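Local coordinates for amidase, hydantoinase/carbamoylase family (Paraburkholderia phymatum, PDB 6C0D), which is a zinc-binding amidase of the hydantoinase/carbamoylase family that probably hydrolyses N-carbamoyl-L-amino acids to the free amino acids, at the interface of chains A and B. Coordinates in Å, arbitrary orientation; residue numbers count along the deposited sequence, not the author numbering. Chains: chain A/B, Amidase, hydantoinase/carbamoylase family.

The interface of chains A and B. Residues chain A 233, 241, 243, 281, 283-285; chain B 268-270, 293, 295.
A:Arg241 and A:Ala233 meet B:Thr270 in a largely polar, water-bridged part of the homodimer interface, where loops of one subunit rest on strands of the other; the two-fold axis repeats the contact with the chains exchanged, so it helps to join the subunits twice. B:Thr270 hides more surface than any other residue of the patch, 62 Å². Its hydroxyl OG1 lies at the edge of the A:Arg241 guanidinium, in its plane, and accepts a nearly straight hydrogen bond (165° at H) from NH1 at 2.9 Å. With OG1 anti to its own carbonyl carbon (chi1 -44°), the hydroxyl faces the arginine, while the methyl CG2 also rests on the A:Ala233 methyl CB, 3.9 Å away, and comes within 4.1 Å of A:Val284 CA.

The arginine reaches across on a chain extended from CG to NE, at about a right angle to the threonine side chain. Within its own subunit, NH2 bonds the backbone O of A:Ala233 at 2.8 Å, coming from above the carbonyl plane, while A:Val284 CG2 lies over one face of the guanidinium, near its rim. These neighbours should restrict its rotation and present NH1 to the partner. B:Val268 packs its CB and CG1 against NH2.

Water 1 links the two sides: it is shared by B:Thr270 OG1, A:Ala233 O and the side-chain amide oxygen OE1 of B:Gln293, the last at 2.9 Å. B:Arg295, a second-shell residue, grips OE1 with NE and NH2, both above one face of the amide and with the oxygen in the guanidinium plane, while water 1 lies slightly to the other side of the amide plane; the positive charge may polarise the amide. Water 2 joins the backbone O atoms of A:Phe281 and B:Thr270.

In the fold, chain A contributes loop residues and the short strand 283-284, whereas chain B offers strands 268-277 and 287-296, in the dimerisation domains, which meet in the middle of the elongated dimer and keep the metal-binding domains at its two ends.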
loop_
_atom_site.group_PDB
_atom_site.type_symbol
_atom_site.label_atom_id
_atom_site.label_comp_id
_atom_site.label_asym_id
_atom_site.label_seq_id
_atom_site.Cartn_x
_atom_site.Cartn_y
_atom_site.Cartn_z
ATOM N N ALA A 233 -8.420 -6.990 -14.824
ATOM C CA ALA A 233 -8.594 -8.096 -13.887
ATOM C C ALA A 233 -9.772 -9.004 -14.226
ATOM O O ALA A 233 -9.892 -10.078 -13.622
ATOM C CB ALA A 233 -8.779 -7.565 -12.465
ATOM N N ARG A 241 -1.200 -14.269 -16.779
ATOM C CA ARG A 241 -0.936 -13.086 -15.967
ATOM C C ARG A 241 0.518 -12.987 -15.536
ATOM O O ARG A 241 1.226 -13.984 -15.404
ATOM C CB ARG A 241 -1.815 -13.084 -14.716
ATOM C CG ARG A 241 -3.248 -12.771 -15.075
ATOM C CD ARG A 241 -4.126 -12.733 -13.842
ATOM N NE ARG A 241 -5.491 -12.456 -14.295
ATOM C CZ ARG A 241 -6.438 -11.973 -13.517
ATOM N NH1 ARG A 241 -6.167 -11.733 -12.231
ATOM N NH2 ARG A 241 -7.659 -11.761 -14.031
ATOM N N ASP A 243 1.268 -10.949 -12.543
ATOM C CA ASP A 243 0.765 -10.136 -11.441
ATOM C C ASP A 243 1.915 -9.821 -10.484
ATOM O O ASP A 243 2.416 -10.702 -9.783
ATOM C CB ASP A 243 -0.373 -10.897 -10.760
ATOM C CG ASP A 243 -1.058 -10.109 -9.664
ATOM O OD1 ASP A 243 -0.376 -9.367 -8.907
ATOM O OD2 ASP A 243 -2.290 -10.324 -9.518
ATOM N N PHE A 281 -9.184 -2.177 -7.791
ATOM C CA PHE A 281 -9.881 -3.469 -7.784
ATOM C C PHE A 281 -9.749 -4.218 -9.102
ATOM O O PHE A 281 -9.603 -5.443 -9.109
ATOM C CB PHE A 281 -11.379 -3.275 -7.508
ATOM C CG PHE A 281 -11.786 -3.415 -6.053
ATOM C CD1 PHE A 281 -11.732 -4.646 -5.405
ATOM C CD2 PHE A 281 -12.275 -2.323 -5.358
ATOM C CE1 PHE A 281 -12.135 -4.779 -4.096
ATOM C CE2 PHE A 281 -12.669 -2.455 -4.032
ATOM C CZ PHE A 281 -12.592 -3.690 -3.405
ATOM N N VAL A 283 -7.622 -3.955 -11.791
ATOM C CA VAL A 283 -6.363 -3.970 -12.534
ATOM C C VAL A 283 -5.383 -4.928 -11.861
ATOM O O VAL A 283 -5.014 -4.733 -10.697
ATOM C CB VAL A 283 -5.751 -2.562 -12.632
ATOM C CG1 VAL A 283 -4.482 -2.602 -13.481
ATOM C CG2 VAL A 283 -6.785 -1.568 -13.205
ATOM N N VAL A 284 -4.963 -5.957 -12.594
ATOM C CA VAL A 284 -3.841 -6.800 -12.188
ATOM C C VAL A 284 -2.622 -5.892 -12.025
ATOM O O VAL A 284 -2.259 -5.198 -12.983
ATOM C CB VAL A 284 -3.573 -7.896 -13.236
ATOM C CG1 VAL A 284 -2.422 -8.799 -12.782
ATOM C CG2 VAL A 284 -4.860 -8.690 -13.540
ATOM N N PRO A 285 -1.992 -5.841 -10.846
ATOM C CA PRO A 285 -0.865 -4.912 -10.633
ATOM C C PRO A 285 0.310 -5.240 -11.541
ATOM O O PRO A 285 0.783 -6.376 -11.575
ATOM C CB PRO A 285 -0.488 -5.130 -9.158
ATOM C CG PRO A 285 -1.661 -5.822 -8.522
ATOM C CD PRO A 285 -2.359 -6.588 -9.630
ATOM N N VAL B 268 -11.494 -16.062 -12.683
ATOM C CA VAL B 268 -10.453 -15.082 -12.353
ATOM C C VAL B 268 -10.619 -14.568 -10.931
ATOM O O VAL B 268 -11.734 -14.452 -10.409
ATOM C CB VAL B 268 -10.402 -13.884 -13.335
ATOM C CG1 VAL B 268 -9.941 -14.358 -14.735
ATOM C CG2 VAL B 268 -11.735 -13.109 -13.396
ATOM N N TRP B 269 -9.483 -14.239 -10.306
ATOM C CA TRP B 269 -9.514 -13.532 -9.035
ATOM C C TRP B 269 -8.231 -12.727 -8.903
ATOM O O TRP B 269 -7.186 -13.098 -9.454
ATOM C CB TRP B 269 -9.705 -14.473 -7.834
ATOM C CG TRP B 269 -8.565 -15.441 -7.540
ATOM C CD1 TRP B 269 -7.546 -15.288 -6.605
ATOM C CD2 TRP B 269 -8.370 -16.715 -8.139
ATOM N NE1 TRP B 269 -6.738 -16.397 -6.612
ATOM C CE2 TRP B 269 -7.224 -17.292 -7.537
ATOM C CE3 TRP B 269 -9.047 -17.433 -9.144
ATOM C CZ2 TRP B 269 -6.742 -18.550 -7.906
ATOM C CZ3 TRP B 269 -8.561 -18.694 -9.505
ATOM C CH2 TRP B 269 -7.423 -19.230 -8.897
ATOM N N THR B 270 -8.332 -11.612 -8.182
ATOM C CA THR B 270 -7.288 -10.585 -8.219
ATOM C C THR B 270 -7.223 -9.863 -6.890
ATOM O O THR B 270 -8.245 -9.373 -6.407
ATOM C CB THR B 270 -7.576 -9.542 -9.314
ATOM O OG1 THR B 270 -8.003 -10.200 -10.512
ATOM C CG2 THR B 270 -6.318 -8.704 -9.610
ATOM N N GLN B 293 -11.105 -9.095 -5.730
ATOM C CA GLN B 293 -12.186 -9.191 -6.706
ATOM C C GLN B 293 -12.167 -10.597 -7.271
ATOM O O GLN B 293 -11.100 -11.192 -7.402
ATOM C CB GLN B 293 -11.999 -8.179 -7.842
ATOM C CG GLN B 293 -13.129 -8.172 -8.880
ATOM C CD GLN B 293 -12.805 -7.210 -10.009
ATOM O OE1 GLN B 293 -12.208 -7.598 -11.005
ATOM N NE2 GLN B 293 -13.165 -5.940 -9.832
ATOM N N ARG B 295 -14.411 -13.142 -10.401
ATOM C CA ARG B 295 -15.436 -13.189 -11.443
ATOM C C ARG B 295 -15.534 -14.596 -11.995
ATOM O O ARG B 295 -14.531 -15.304 -12.092
ATOM C CB ARG B 295 -15.131 -12.238 -12.617
ATOM C CG ARG B 295 -14.759 -10.816 -12.193
ATOM C CD ARG B 295 -14.694 -9.876 -13.404
ATOM N NE ARG B 295 -14.018 -8.622 -13.060
ATOM C CZ ARG B 295 -14.220 -7.464 -13.679
ATOM N NH1 ARG B 295 -15.091 -7.388 -14.680
ATOM N NH2 ARG B 295 -13.570 -6.372 -13.284
HETATM O O HOH W 1 -10.781 -10.126 -10.912
HETATM O O HOH W 2 -8.994 -6.577 -6.680
#